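Exotoxin 5 (Staphylococcus aureus subsp. aureus COL, PDB 3R2I) is a secreted superantigen-like protein of unknown function, probably one of the staphylococcal exotoxin-like proteins that act on host immune defences. Local coordinates at residues Y84-L90 with K100-L104; F121-E125 with K183-K188; P74-K80 with K114-V120; D205-I209 with E245-N249; F167-E171 with E195-L199. All coordinates share one frame; numbering follows the deposited sequence.

Contact 1 of 5, residues Y84-L90 with K100-L104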
# COMPACT_ATOMS: atom_id res chain seq x y z
N TYR A 84 18.39 -14.09 -0.03
CA TYR A 84 18.70 -13.42 1.25
C TYR A 84 18.32 -14.42 2.36
O TYR A 84 17.19 -14.44 2.85
CB TYR A 84 17.98 -12.07 1.39
CG TYR A 84 18.28 -11.31 2.66
CD1 TYR A 84 19.46 -10.57 2.81
CD2 TYR A 84 17.39 -11.32 3.71
CE1 TYR A 84 19.71 -9.86 4.01
CE2 TYR A 84 17.62 -10.64 4.89
CZ TYR A 84 18.77 -9.91 5.04
OH TYR A 84 18.96 -9.25 6.23
N TYR A 85 19.27 -15.29 2.69
CA TYR A 85 19.06 -16.31 3.73
C TYR A 85 17.76 -17.08 3.53
O TYR A 85 16.98 -17.26 4.49
CB TYR A 85 19.13 -15.68 5.15
CG TYR A 85 20.35 -14.84 5.27
CD1 TYR A 85 21.61 -15.40 5.23
CD2 TYR A 85 20.25 -13.46 5.32
CE1 TYR A 85 22.75 -14.61 5.24
CE2 TYR A 85 21.38 -12.67 5.38
CZ TYR A 85 22.62 -13.25 5.34
OH TYR A 85 23.72 -12.43 5.40
N GLY A 86 17.52 -17.50 2.28
CA GLY A 86 16.32 -18.27 1.94
C GLY A 86 15.13 -17.52 1.39
O GLY A 86 14.18 -18.15 0.93
N SER A 87 15.11 -16.19 1.49
CA SER A 87 14.02 -15.41 0.88
C SER A 87 14.62 -14.76 -0.37
O SER A 87 15.81 -14.40 -0.38
CB SER A 87 13.52 -14.27 1.76
OG SER A 87 13.03 -14.69 3.00
N ASN A 88 13.80 -14.60 -1.39
CA ASN A 88 14.25 -13.93 -2.59
C ASN A 88 13.93 -12.44 -2.44
O ASN A 88 12.85 -12.07 -1.99
CB ASN A 88 13.61 -14.55 -3.83
CG ASN A 88 14.14 -15.95 -4.10
OD1 ASN A 88 15.32 -16.24 -3.91
ND2 ASN A 88 13.28 -16.81 -4.61
N VAL A 89 14.91 -11.60 -2.76
CA VAL A 89 14.77 -10.16 -2.65
C VAL A 89 15.30 -9.40 -3.86
O VAL A 89 16.07 -9.93 -4.66
CB VAL A 89 15.57 -9.63 -1.44
CG1 VAL A 89 15.14 -10.33 -0.21
CG2 VAL A 89 17.10 -9.78 -1.65
N LEU A 90 14.86 -8.16 -3.97
CA LEU A 90 15.32 -7.24 -4.99
C LEU A 90 16.16 -6.17 -4.31
O LEU A 90 15.67 -5.41 -3.50
CB LEU A 90 14.13 -6.57 -5.70
CG LEU A 90 13.16 -7.47 -6.47
CD1 LEU A 90 12.06 -6.62 -7.06
CD2 LEU A 90 13.85 -8.32 -7.59
N LYS A 100 15.56 -3.11 -0.11
CA LYS A 100 15.60 -4.57 -0.15
C LYS A 100 14.13 -5.01 -0.15
O LYS A 100 13.45 -4.92 0.85
CB LYS A 100 16.44 -5.18 0.98
CG LYS A 100 16.37 -6.72 1.04
CD LYS A 100 17.28 -7.33 2.11
CE LYS A 100 18.75 -7.61 1.64
NZ LYS A 100 19.69 -6.51 1.39
N VAL A 101 13.63 -5.39 -1.33
CA VAL A 101 12.23 -5.75 -1.49
C VAL A 101 12.06 -7.25 -1.54
O VAL A 101 12.58 -7.92 -2.44
CB VAL A 101 11.66 -5.06 -2.73
CG1 VAL A 101 10.16 -5.37 -2.90
CG2 VAL A 101 11.87 -3.55 -2.60
N PHE A 102 11.33 -7.77 -0.54
CA PHE A 102 11.12 -9.21 -0.38
C PHE A 102 10.05 -9.71 -1.31
O PHE A 102 9.07 -8.99 -1.60
CB PHE A 102 10.78 -9.57 1.08
CG PHE A 102 11.94 -9.45 2.02
CD1 PHE A 102 12.46 -8.20 2.35
CD2 PHE A 102 12.53 -10.57 2.56
CE1 PHE A 102 13.56 -8.08 3.20
CE2 PHE A 102 13.64 -10.45 3.41
CZ PHE A 102 14.15 -9.21 3.74
N LEU A 103 10.27 -10.92 -1.82
CA LEU A 103 9.36 -11.60 -2.72
C LEU A 103 8.95 -12.85 -1.99
O LEU A 103 9.76 -13.71 -1.70
CB LEU A 103 10.05 -11.93 -4.03
CG LEU A 103 10.72 -10.74 -4.74
CD1 LEU A 103 11.63 -11.27 -5.90
CD2 LEU A 103 9.64 -9.80 -5.22
N LEU A 104 7.68 -12.90 -1.66
CA LEU A 104 7.10 -13.96 -0.87
C LEU A 104 5.88 -14.53 -1.57
O LEU A 104 5.34 -13.93 -2.48
CB LEU A 104 6.68 -13.41 0.51
CG LEU A 104 7.77 -12.77 1.37
CD1 LEU A 104 7.16 -11.98 2.52
CD2 LEU A 104 8.78 -13.86 1.89
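Extended away from its backbone N (chi1 -179°), the ring of Tyr84 is carried over to strand 100-103, where the aliphatic part of Lys100 lies across one of its faces. Lys100 starts out straight, chi1 and chi2 both near 180°, which carries CD over the ring centre, 3.9 Å from the Tyr84 centroid; the bend at chi3 (-87°) then turns CE over the CD1-CE1 side. The two side chains cross at about a right angle. The opposite face of the same ring is covered by Tyr85 CD2, so the tyrosine is sandwiched. The amino group of Lys100 continues past the ring to a hydrogen bond with Asn91 OD1.

Phe102 lies beside Tyr84, on the face of the sheet it shares with Val89. Its ring plane is nearly perpendicular to that of Tyr84, with centroids 5.7 Å apart, and one of its faces receives Val89 CG1 over the centre as a CH-pi contact at 3.9 Å from the centroid. Ser87 CB approaches the same phenyl ring obliquely. On the other face of the sheet Leu90 CB packs against Val101 CB, and Leu90 CD2 meets Leu103 CD1 at 4.1 Å; there Tyr111 and Ile139 add further apolar cover.

The backbones are tied by Leu90 N to Val101 O (2.8 Å) and Val101 N to Leu90 O (3.0 Å), while Val89 and Phe102 form the adjoining non-hydrogen-bonded pair. A type I' turn from Tyr84 to Ser87, with Tyr85 and Gly86 both at positive phi, links strands 77-84 and 87-94. With 97-103 these form the antiparallel meander of the OB-fold domain.

Contact 2 of 5, residues F121-E125 with K183-K188; sequences FAVPE and KELDFK
Phe121 meets helix 182-197 with its flat side: Glu184 CB sits over one face of the phenyl ring, 3.9 Å from its centroid, and the glutamate carboxylate continues over the CD1 side of the ring, the two planes only 20° apart. With CG anti to the backbone N (chi1 180°), the ring has Glu184 over a face and Phe187 at its edge, where Phe187 CB approaches Phe121 CE2 at 3.7 Å. Lys188 CE touches the CE1 corner of the ring, and Lys188 NZ forms a salt bridge with Glu184 OE2 at 2.6 Å, from above the carboxylate plane.

The partners belong to the two domains of the superantigen fold, 121-125 being a loop of the OB-fold domain and the helix part of the beta-grasp domain; the contact is therefore part of the buried interface between them.

Lys183 runs alongside the loop, its CE 3.4 Å from Phe121 O. A bend at chi4 (60°) directs Lys183 NZ to a water at 2.8 Å, which in turn donates to Val123 O and to Glu125 OE2; Val136 O also accepts from this ammonium group, and Glu125 OE1 is salt-bridged to Lys226. Val123 comes down on Phe187, CG2 over the ring centre, 3.7 Å from the centroid.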
# COMPACT_ATOMS: atom_id res chain seq x y z
N PHE A 121 6.61 0.60 -4.34
CA PHE A 121 6.06 1.37 -3.25
C PHE A 121 6.62 0.67 -2.04
O PHE A 121 6.32 -0.49 -1.78
CB PHE A 121 4.55 1.39 -3.21
CG PHE A 121 4.02 2.19 -2.05
CD1 PHE A 121 4.00 3.57 -2.10
CD2 PHE A 121 3.55 1.58 -0.92
CE1 PHE A 121 3.53 4.31 -1.03
CE2 PHE A 121 3.07 2.32 0.13
CZ PHE A 121 3.07 3.67 0.08
N ALA A 122 7.43 1.38 -1.29
CA ALA A 122 8.13 0.76 -0.17
C ALA A 122 7.75 1.32 1.17
O ALA A 122 7.58 2.53 1.34
CB ALA A 122 9.65 0.89 -0.37
N VAL A 123 7.52 0.41 2.09
CA VAL A 123 7.18 0.76 3.46
C VAL A 123 8.11 -0.11 4.27
O VAL A 123 8.19 -1.31 4.04
CB VAL A 123 5.78 0.35 3.80
CG1 VAL A 123 5.55 0.55 5.33
CG2 VAL A 123 4.79 1.12 2.95
N PRO A 124 8.79 0.45 5.25
CA PRO A 124 9.70 -0.46 5.93
C PRO A 124 9.10 -1.39 6.95
O PRO A 124 8.29 -0.97 7.77
CB PRO A 124 10.64 0.50 6.68
CG PRO A 124 9.86 1.75 6.84
CD PRO A 124 9.05 1.86 5.60
N GLU A 125 9.53 -2.62 6.93
CA GLU A 125 9.26 -3.55 7.98
C GLU A 125 10.34 -3.45 9.04
O GLU A 125 10.13 -3.76 10.17
CB GLU A 125 9.18 -4.95 7.42
CG GLU A 125 8.24 -5.12 6.25
CD GLU A 125 6.75 -5.05 6.60
OE1 GLU A 125 6.40 -5.25 7.72
OE2 GLU A 125 5.93 -4.78 5.75
N LYS A 183 -1.12 -2.58 -1.79
CA LYS A 183 -0.26 -2.18 -0.70
C LYS A 183 -0.27 -0.69 -0.61
O LYS A 183 -0.34 -0.14 0.46
CB LYS A 183 1.21 -2.60 -0.99
CG LYS A 183 2.25 -2.28 0.12
CD LYS A 183 3.64 -2.53 -0.39
CE LYS A 183 4.74 -2.25 0.60
NZ LYS A 183 4.65 -3.08 1.86
N GLU A 184 -0.15 -0.03 -1.75
CA GLU A 184 -0.07 1.44 -1.74
C GLU A 184 -1.36 2.09 -1.31
O GLU A 184 -1.37 3.05 -0.55
CB GLU A 184 0.37 1.96 -3.11
CG GLU A 184 0.30 3.49 -3.28
CD GLU A 184 1.09 3.99 -4.48
OE1 GLU A 184 1.86 3.20 -5.10
OE2 GLU A 184 0.95 5.21 -4.77
N LEU A 185 -2.47 1.59 -1.84
CA LEU A 185 -3.77 2.15 -1.50
C LEU A 185 -4.04 1.97 -0.01
O LEU A 185 -4.42 2.91 0.68
CB LEU A 185 -4.85 1.48 -2.32
CG LEU A 185 -4.66 1.68 -3.80
CD1 LEU A 185 -5.75 0.96 -4.56
CD2 LEU A 185 -4.59 3.18 -4.18
N ASP A 186 -3.81 0.77 0.48
CA ASP A 186 -3.99 0.46 1.88
C ASP A 186 -3.15 1.40 2.76
O ASP A 186 -3.62 1.96 3.75
CB ASP A 186 -3.55 -0.98 2.12
CG ASP A 186 -3.51 -1.38 3.61
OD1 ASP A 186 -2.38 -1.67 4.10
OD2 ASP A 186 -4.58 -1.44 4.26
N PHE A 187 -1.90 1.59 2.39
CA PHE A 187 -1.03 2.39 3.21
C PHE A 187 -1.42 3.86 3.24
O PHE A 187 -1.57 4.45 4.29
CB PHE A 187 0.41 2.27 2.72
CG PHE A 187 1.41 2.80 3.70
CD1 PHE A 187 1.91 4.06 3.59
CD2 PHE A 187 1.75 2.07 4.79
CE1 PHE A 187 2.81 4.54 4.53
CE2 PHE A 187 2.63 2.54 5.70
CZ PHE A 187 3.16 3.78 5.56
N LYS A 188 -1.63 4.43 2.06
CA LYS A 188 -1.95 5.85 2.00
C LYS A 188 -3.30 6.19 2.64
O LYS A 188 -3.45 7.24 3.30
CB LYS A 188 -1.84 6.37 0.57
CG LYS A 188 -0.41 6.36 0.04
CD LYS A 188 -0.32 6.86 -1.45
CE LYS A 188 1.15 6.96 -1.93
NZ LYS A 188 1.38 7.33 -3.38
O HOH W 1 6.80 -3.45 3.60

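Contact 3 of 5, residues P74-K80 with K114-V120; sequences PTNISVK and KTHGLDV
Thr75 and Asp119 lie side by side, and their polar ends join in the first of several hydrogen bonds made by side chains. Thr75 OG1 donates to Asp119 OD1 at 2.7 Å, arriving from above the carboxylate plane, while Asn76 N reaches Asp119 OD1 at 3.1 Å nearly along its C-O axis. Farther along, Ser78 OG and His116 ND1 share a hydrogen bond of 2.8 Å in which the serine oxygen lies at the edge of the imidazole, near its plane. A water connects Asn76 OD1, Ser78 OG and Gly117 N, and Asn76 OD1 also accepts from Lys142 NZ.

Backbone bonds form a second group. Ile77 and Leu118 exchange a reciprocal pair, Ile77 N to Leu118 O at 2.7 Å and Leu118 N to Ile77 O at 3.0 Å. Val79 and Thr115 make another pair, and Val120 N binds Pro74 O almost straight (170° at the hydrogen). Between the two pairs the register slips by one at Gly117, first residue of a G1 beta bulge facing Ile77, where the chain also turns a corner. Asn76 opens a second G1 bulge, facing Leu118; both have positive phi.

The apolar contacts gather on the side of Ile77, Val79 and Leu118. The side chains of Ile77 and Val120 cross at about a right angle, CD1 to CG2 4.0 Å, Val79 CG1 meets Leu118 CD1, and Pro74 CG rests on Val120 CB. Phe92 and Ile139 extend this layer within the OB-fold domain. The Ser78, His116 and water bonds lie on the more exposed part, whereas buried Asp119, with two donors on OD1 and Lys142 and Lys177 against its side chain, is probably kept ionised.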
# COMPACT_ATOMS: atom_id res chain seq x y z
N PRO A 74 10.39 4.71 -5.35
CA PRO A 74 11.42 4.68 -6.36
C PRO A 74 10.79 4.14 -7.64
O PRO A 74 9.92 3.26 -7.59
CB PRO A 74 12.45 3.72 -5.77
CG PRO A 74 11.66 2.87 -4.81
CD PRO A 74 10.70 3.81 -4.23
N THR A 75 11.24 4.65 -8.77
CA THR A 75 10.64 4.34 -10.05
C THR A 75 11.62 3.92 -11.12
O THR A 75 12.81 4.26 -11.07
CB THR A 75 9.86 5.60 -10.57
OG1 THR A 75 9.23 5.31 -11.83
CG2 THR A 75 10.80 6.81 -10.76
N ASN A 76 11.10 3.21 -12.11
CA ASN A 76 11.87 2.76 -13.28
C ASN A 76 13.12 2.03 -12.89
O ASN A 76 14.20 2.37 -13.31
CB ASN A 76 12.22 3.96 -14.16
CG ASN A 76 12.75 3.53 -15.54
OD1 ASN A 76 12.44 2.43 -16.02
ND2 ASN A 76 13.51 4.41 -16.18
N ILE A 77 12.95 0.98 -12.13
CA ILE A 77 14.06 0.22 -11.61
C ILE A 77 14.33 -1.01 -12.43
O ILE A 77 13.40 -1.67 -12.92
CB ILE A 77 13.72 -0.21 -10.18
CG1 ILE A 77 13.45 1.03 -9.32
CG2 ILE A 77 14.86 -0.99 -9.58
CD1 ILE A 77 12.52 0.76 -8.17
N SER A 78 15.61 -1.31 -12.60
CA SER A 78 16.05 -2.49 -13.30
C SER A 78 16.71 -3.34 -12.24
O SER A 78 17.58 -2.86 -11.52
CB SER A 78 17.00 -2.15 -14.43
OG SER A 78 16.29 -1.46 -15.46
N VAL A 79 16.26 -4.59 -12.10
CA VAL A 79 16.79 -5.45 -11.05
C VAL A 79 16.49 -6.93 -11.31
O VAL A 79 15.64 -7.27 -12.14
CB VAL A 79 16.22 -5.02 -9.69
CG1 VAL A 79 14.73 -5.24 -9.65
CG2 VAL A 79 16.93 -5.72 -8.52
N LYS A 80 17.22 -7.78 -10.60
CA LYS A 80 17.15 -9.22 -10.69
C LYS A 80 17.10 -9.74 -9.24
O LYS A 80 17.76 -9.16 -8.34
CB LYS A 80 18.43 -9.70 -11.39
CG LYS A 80 18.56 -11.19 -11.55
CD LYS A 80 19.91 -11.50 -12.17
CE LYS A 80 20.31 -12.94 -11.95
NZ LYS A 80 21.71 -13.22 -12.42
N LYS A 114 16.67 -10.44 -15.10
CA LYS A 114 16.72 -9.00 -14.88
C LYS A 114 15.47 -8.39 -15.51
O LYS A 114 15.19 -8.61 -16.68
CB LYS A 114 17.97 -8.38 -15.47
CG LYS A 114 18.22 -7.00 -14.93
CD LYS A 114 19.48 -6.36 -15.51
CE LYS A 114 19.68 -4.95 -14.93
NZ LYS A 114 20.69 -4.15 -15.70
N THR A 115 14.73 -7.63 -14.72
CA THR A 115 13.48 -7.02 -15.15
C THR A 115 13.61 -5.50 -15.15
O THR A 115 14.12 -4.89 -14.21
CB THR A 115 12.35 -7.45 -14.22
OG1 THR A 115 12.29 -8.88 -14.21
CG2 THR A 115 11.00 -6.90 -14.65
N HIS A 116 13.09 -4.88 -16.19
CA HIS A 116 13.22 -3.45 -16.31
C HIS A 116 11.91 -2.72 -16.20
O HIS A 116 10.83 -3.30 -16.37
CB HIS A 116 13.84 -3.14 -17.66
CG HIS A 116 15.14 -3.85 -17.92
ND1 HIS A 116 16.36 -3.34 -17.56
CD2 HIS A 116 15.40 -5.02 -18.57
CE1 HIS A 116 17.32 -4.16 -17.95
NE2 HIS A 116 16.76 -5.18 -18.57
N GLY A 117 12.02 -1.43 -15.91
CA GLY A 117 10.87 -0.56 -15.83
C GLY A 117 9.92 -0.83 -14.66
O GLY A 117 8.71 -0.68 -14.79
N LEU A 118 10.46 -1.21 -13.52
CA LEU A 118 9.60 -1.49 -12.38
C LEU A 118 9.51 -0.31 -11.42
O LEU A 118 10.46 0.46 -11.28
CB LEU A 118 10.11 -2.72 -11.61
CG LEU A 118 10.16 -4.05 -12.33
CD1 LEU A 118 10.87 -5.04 -11.40
CD2 LEU A 118 8.74 -4.54 -12.73
N ASP A 119 8.34 -0.15 -10.83
CA ASP A 119 8.10 0.85 -9.81
C ASP A 119 7.91 0.11 -8.51
O ASP A 119 7.32 -0.97 -8.51
CB ASP A 119 6.82 1.65 -10.05
CG ASP A 119 6.95 2.65 -11.17
OD1 ASP A 119 8.07 2.91 -11.64
OD2 ASP A 119 5.90 3.18 -11.57
N VAL A 120 8.33 0.72 -7.41
CA VAL A 120 8.18 0.09 -6.11
C VAL A 120 7.64 1.05 -5.06
O VAL A 120 8.12 2.16 -4.94
CB VAL A 120 9.52 -0.55 -5.62
CG1 VAL A 120 9.42 -0.96 -4.21
CG2 VAL A 120 9.90 -1.80 -6.53
O HOH W 2 14.56 0.32 -15.54

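Contact 4 of 5, residues D205-I209 with E245-N249; sequences DKGRI and EVNLN
Arg208 and Asn247 project together from neighbouring strands, and the arginine can be followed outward from its backbone. Its CB leaves on the face of the sheet shared with Asn247, and Arg208 CG takes the position between backbone N and carbonyl carbon (chi1 58°), which brings it to 3.6 Å from Asn247 ND2. Arg208 CD continues past Asn247 ND2 at 3.9 Å. Arg208 NE then comes within 2.9 Å of Asn247 ND2; both are donors, so this approach is not a hydrogen bond and the placement is doubtful. The amide nitrogen lies at the edge of the guanidinium, in its plane, with the amide turned by 32°. Beyond CZ, NH2 forms a salt bridge with Glu220, and Asn247 OD1 is taken by Lys159 NZ, so each group has its polar partner on a different neighbouring strand.

Under these side chains the main chains exchange two bonds, Arg208 N to Asn247 O at 3.0 Å and Asn247 N to Arg208 O at 2.9 Å. Asn249 N extends the ladder to Lys206 O. Gly207 has no CB, and Asn247 O sits close to where one would lie. On the reverse face Ile209 CG1 touches Val246 CG2 at 4.1 Å, and Ile189 of helix 182-197 packs on both residues.

Strand 241-248, at the C-terminus, runs antiparallel to 207-213 and parallel to 155-160, a central strand under a helix, as is characteristic of the beta-grasp domain.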
# COMPACT_ATOMS: atom_id res chain seq x y z
N ASP A 205 -10.50 0.72 15.88
CA ASP A 205 -9.94 -0.02 14.77
C ASP A 205 -10.98 -0.89 14.03
O ASP A 205 -10.64 -1.62 13.13
CB ASP A 205 -8.77 -0.90 15.25
CG ASP A 205 -9.23 -2.07 16.10
OD1 ASP A 205 -8.67 -3.17 15.93
OD2 ASP A 205 -10.13 -1.91 16.94
N LYS A 206 -12.23 -0.85 14.47
CA LYS A 206 -13.27 -1.59 13.81
C LYS A 206 -13.71 -0.80 12.59
O LYS A 206 -14.21 0.32 12.72
CB LYS A 206 -14.46 -1.83 14.73
CG LYS A 206 -14.23 -2.88 15.79
CD LYS A 206 -15.37 -2.91 16.81
CE LYS A 206 -15.33 -4.21 17.65
NZ LYS A 206 -13.98 -4.55 18.25
N GLY A 207 -13.48 -1.35 11.42
CA GLY A 207 -13.85 -0.71 10.20
C GLY A 207 -13.23 -1.39 9.00
O GLY A 207 -12.52 -2.37 9.13
N ARG A 208 -13.53 -0.84 7.82
CA ARG A 208 -13.02 -1.36 6.59
C ARG A 208 -12.89 -0.33 5.49
O ARG A 208 -13.55 0.71 5.48
CB ARG A 208 -13.92 -2.49 6.11
CG ARG A 208 -15.33 -2.09 5.90
CD ARG A 208 -16.15 -3.20 5.26
NE ARG A 208 -17.41 -2.65 4.72
CZ ARG A 208 -18.29 -3.34 4.01
NH1 ARG A 208 -19.39 -2.74 3.56
NH2 ARG A 208 -18.09 -4.63 3.74
N ILE A 209 -11.96 -0.63 4.59
CA ILE A 209 -11.73 0.10 3.38
C ILE A 209 -12.27 -0.80 2.29
O ILE A 209 -11.92 -1.99 2.24
CB ILE A 209 -10.23 0.28 3.10
CG1 ILE A 209 -9.54 1.08 4.21
CG2 ILE A 209 -10.04 0.95 1.71
CD1 ILE A 209 -8.02 1.13 4.12
N GLU A 245 -14.54 3.46 -0.45
CA GLU A 245 -15.38 3.79 0.67
C GLU A 245 -14.78 3.24 1.94
O GLU A 245 -14.41 2.08 2.00
CB GLU A 245 -16.74 3.12 0.49
CG GLU A 245 -17.50 3.52 -0.75
CD GLU A 245 -18.73 2.60 -1.00
OE1 GLU A 245 -18.72 1.39 -0.59
OE2 GLU A 245 -19.68 3.07 -1.67
N VAL A 246 -14.68 4.07 2.96
CA VAL A 246 -14.20 3.63 4.24
C VAL A 246 -15.34 3.75 5.24
O VAL A 246 -16.05 4.77 5.26
CB VAL A 246 -13.01 4.48 4.71
CG1 VAL A 246 -12.55 4.06 6.11
CG2 VAL A 246 -11.86 4.39 3.70
N ASN A 247 -15.52 2.71 6.04
CA ASN A 247 -16.51 2.66 7.09
C ASN A 247 -15.76 2.57 8.40
O ASN A 247 -14.91 1.69 8.58
CB ASN A 247 -17.41 1.43 6.96
CG ASN A 247 -18.08 1.35 5.60
OD1 ASN A 247 -18.81 2.23 5.20
ND2 ASN A 247 -17.86 0.25 4.90
N LEU A 248 -16.05 3.52 9.29
CA LEU A 248 -15.48 3.60 10.61
C LEU A 248 -16.63 3.23 11.55
O LEU A 248 -17.53 4.04 11.80
CB LEU A 248 -14.98 5.00 10.90
CG LEU A 248 -13.85 5.45 9.99
CD1 LEU A 248 -13.42 6.84 10.35
CD2 LEU A 248 -12.65 4.52 10.07
N ASN A 249 -16.60 2.00 12.06
CA ASN A 249 -17.66 1.49 12.93
C ASN A 249 -17.30 1.66 14.40
O ASN A 249 -16.34 2.35 14.74
CB ASN A 249 -17.85 0.01 12.62
CG ASN A 249 -18.08 -0.24 11.15
OD1 ASN A 249 -18.52 0.66 10.42
ND2 ASN A 249 -17.76 -1.45 10.70
OXT ASN A 249 -17.96 1.08 15.28

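Contact 5 of 5, residues F167-E171 with E195-L199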
# COMPACT_ATOMS: atom_id res chain seq x y z
N PHE A 167 -21.58 10.35 10.12
CA PHE A 167 -21.00 11.30 9.23
C PHE A 167 -20.59 10.65 7.98
O PHE A 167 -20.39 9.45 7.95
CB PHE A 167 -19.82 12.02 9.85
CG PHE A 167 -18.68 11.13 10.28
CD1 PHE A 167 -18.51 10.79 11.60
CD2 PHE A 167 -17.70 10.72 9.36
CE1 PHE A 167 -17.44 9.99 12.01
CE2 PHE A 167 -16.66 9.97 9.73
CZ PHE A 167 -16.51 9.58 11.09
N SER A 168 -20.41 11.48 6.96
CA SER A 168 -19.95 11.05 5.66
C SER A 168 -19.10 12.20 5.09
O SER A 168 -19.58 13.31 4.96
CB SER A 168 -21.15 10.72 4.76
OG SER A 168 -20.65 10.30 3.51
N ILE A 169 -17.84 11.96 4.76
CA ILE A 169 -16.94 13.02 4.30
C ILE A 169 -16.09 12.61 3.10
O ILE A 169 -15.46 11.55 3.12
CB ILE A 169 -15.96 13.37 5.45
CG1 ILE A 169 -16.72 13.97 6.65
CG2 ILE A 169 -14.81 14.31 5.03
CD1 ILE A 169 -15.89 14.00 7.90
N ASN A 170 -16.08 13.44 2.06
CA ASN A 170 -15.25 13.20 0.89
C ASN A 170 -13.85 13.71 1.11
O ASN A 170 -13.64 14.74 1.76
CB ASN A 170 -15.86 13.89 -0.34
CG ASN A 170 -16.94 13.05 -0.99
OD1 ASN A 170 -16.63 12.04 -1.60
ND2 ASN A 170 -18.18 13.45 -0.88
N GLU A 171 -12.90 12.97 0.56
CA GLU A 171 -11.48 13.28 0.63
C GLU A 171 -10.98 13.28 -0.81
O GLU A 171 -11.55 12.63 -1.65
CB GLU A 171 -10.77 12.19 1.42
CG GLU A 171 -11.25 12.10 2.85
CD GLU A 171 -10.69 13.20 3.72
OE1 GLU A 171 -11.23 13.43 4.82
OE2 GLU A 171 -9.66 13.80 3.32
N GLU A 195 -4.11 10.39 10.54
CA GLU A 195 -3.91 11.84 10.76
C GLU A 195 -5.21 12.62 10.90
O GLU A 195 -5.34 13.43 11.82
CB GLU A 195 -3.12 12.54 9.63
CG GLU A 195 -1.92 11.83 8.96
CD GLU A 195 -0.62 11.73 9.75
OE1 GLU A 195 -0.63 11.66 11.03
OE2 GLU A 195 0.44 11.71 9.01
N LYS A 196 -6.18 12.36 10.03
CA LYS A 196 -7.43 13.15 10.05
C LYS A 196 -8.46 12.59 10.97
O LYS A 196 -9.18 13.35 11.60
CB LYS A 196 -8.09 13.17 8.67
CG LYS A 196 -7.12 13.34 7.54
CD LYS A 196 -6.96 14.72 6.95
CE LYS A 196 -8.06 15.01 5.93
NZ LYS A 196 -7.61 16.08 4.98
N TYR A 197 -8.54 11.26 11.08
CA TYR A 197 -9.59 10.65 11.89
C TYR A 197 -9.13 9.99 13.18
O TYR A 197 -9.95 9.43 13.90
CB TYR A 197 -10.38 9.66 11.03
CG TYR A 197 -11.02 10.34 9.81
CD1 TYR A 197 -10.27 10.59 8.67
CD2 TYR A 197 -12.35 10.73 9.82
CE1 TYR A 197 -10.83 11.23 7.58
CE2 TYR A 197 -12.92 11.38 8.74
CZ TYR A 197 -12.14 11.63 7.61
OH TYR A 197 -12.68 12.28 6.51
N ARG A 198 -7.84 10.08 13.48
CA ARG A 198 -7.26 9.47 14.65
C ARG A 198 -7.45 7.95 14.77
O ARG A 198 -7.60 7.44 15.89
CB ARG A 198 -7.68 10.18 15.93
CG ARG A 198 -7.25 11.63 15.97
CD ARG A 198 -7.56 12.32 17.33
NE ARG A 198 -6.78 11.76 18.43
CZ ARG A 198 -5.53 12.13 18.73
NH1 ARG A 198 -4.91 13.07 18.00
NH2 ARG A 198 -4.89 11.57 19.77
N LEU A 199 -7.43 7.26 13.65
CA LEU A 199 -7.41 5.82 13.64
C LEU A 199 -6.21 5.32 14.40
O LEU A 199 -5.15 5.84 14.24
CB LEU A 199 -7.42 5.28 12.22
CG LEU A 199 -7.38 3.77 12.06
CD1 LEU A 199 -8.60 3.14 12.65
CD2 LEU A 199 -7.25 3.37 10.62
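Tyr197 OH donates a short hydrogen bond to Glu171 OE1, 2.5 Å away, approaching the anti side of the carboxylate and only 16° out of its plane. The phenol ring stands steeply to that carboxylate, their planes 75° apart. The other oxygen, Glu171 OE2, forms a long salt bridge at 3.5 Å with Lys196 NZ, and Lys196 CE comes slightly nearer, so adjacent residues at the end of the helix engage the two oxygens of one acid.

Apolar groups flank the tyrosine. Ile169 comes from the opposite direction, with CG2 3.3 Å from Tyr197 OH and CD1 at the ring edge, 4.0 Å from Tyr197 CE2. Phe167 CE2 approaches Tyr197 CE2 obliquely at 4.1 Å.

Backbone geometry and side-chain bends position these groups. Every second residue of the strand, Phe167, Ile169 and Glu171, turns toward the helix, and Glu171 folds at chi2 (-77°) to present its carboxylate. Lys196 bends at chi2 and chi3 to reach it. Just after Tyr197 the helix ends, Arg198 taking positive phi, and Tyr197 O is bonded to Thr203 OG1. The contact joins the C-terminal end of helix 182-197 to edge strand 167-172, with Val158 of the adjoining strand 155-160 also against Tyr197.

Overall arrangement
Contact 2 lies near the centre of the chain and is buried, joining the OB-fold domain to the beta-grasp domain; the other four lie about 16 to 18 Å from that centre. Contacts 1 and 3 share the OB-fold sheet and touch through Leu90 and Val79, and both segments of contact 1 fall between those of contact 3 in the chain. Contacts 4 and 5, about 10 Å apart between centres, meet where Leu248 packs on Tyr197 and Phe167. Helix 182-197 serves both contacts 2 and 5. Contacts 1, 3 and 4 combine backbone ladders with side-chain packing, whereas contact 2 relies on ring packing and a bridging water, and surface contact 5 on charged, phenolic and apolar side chains.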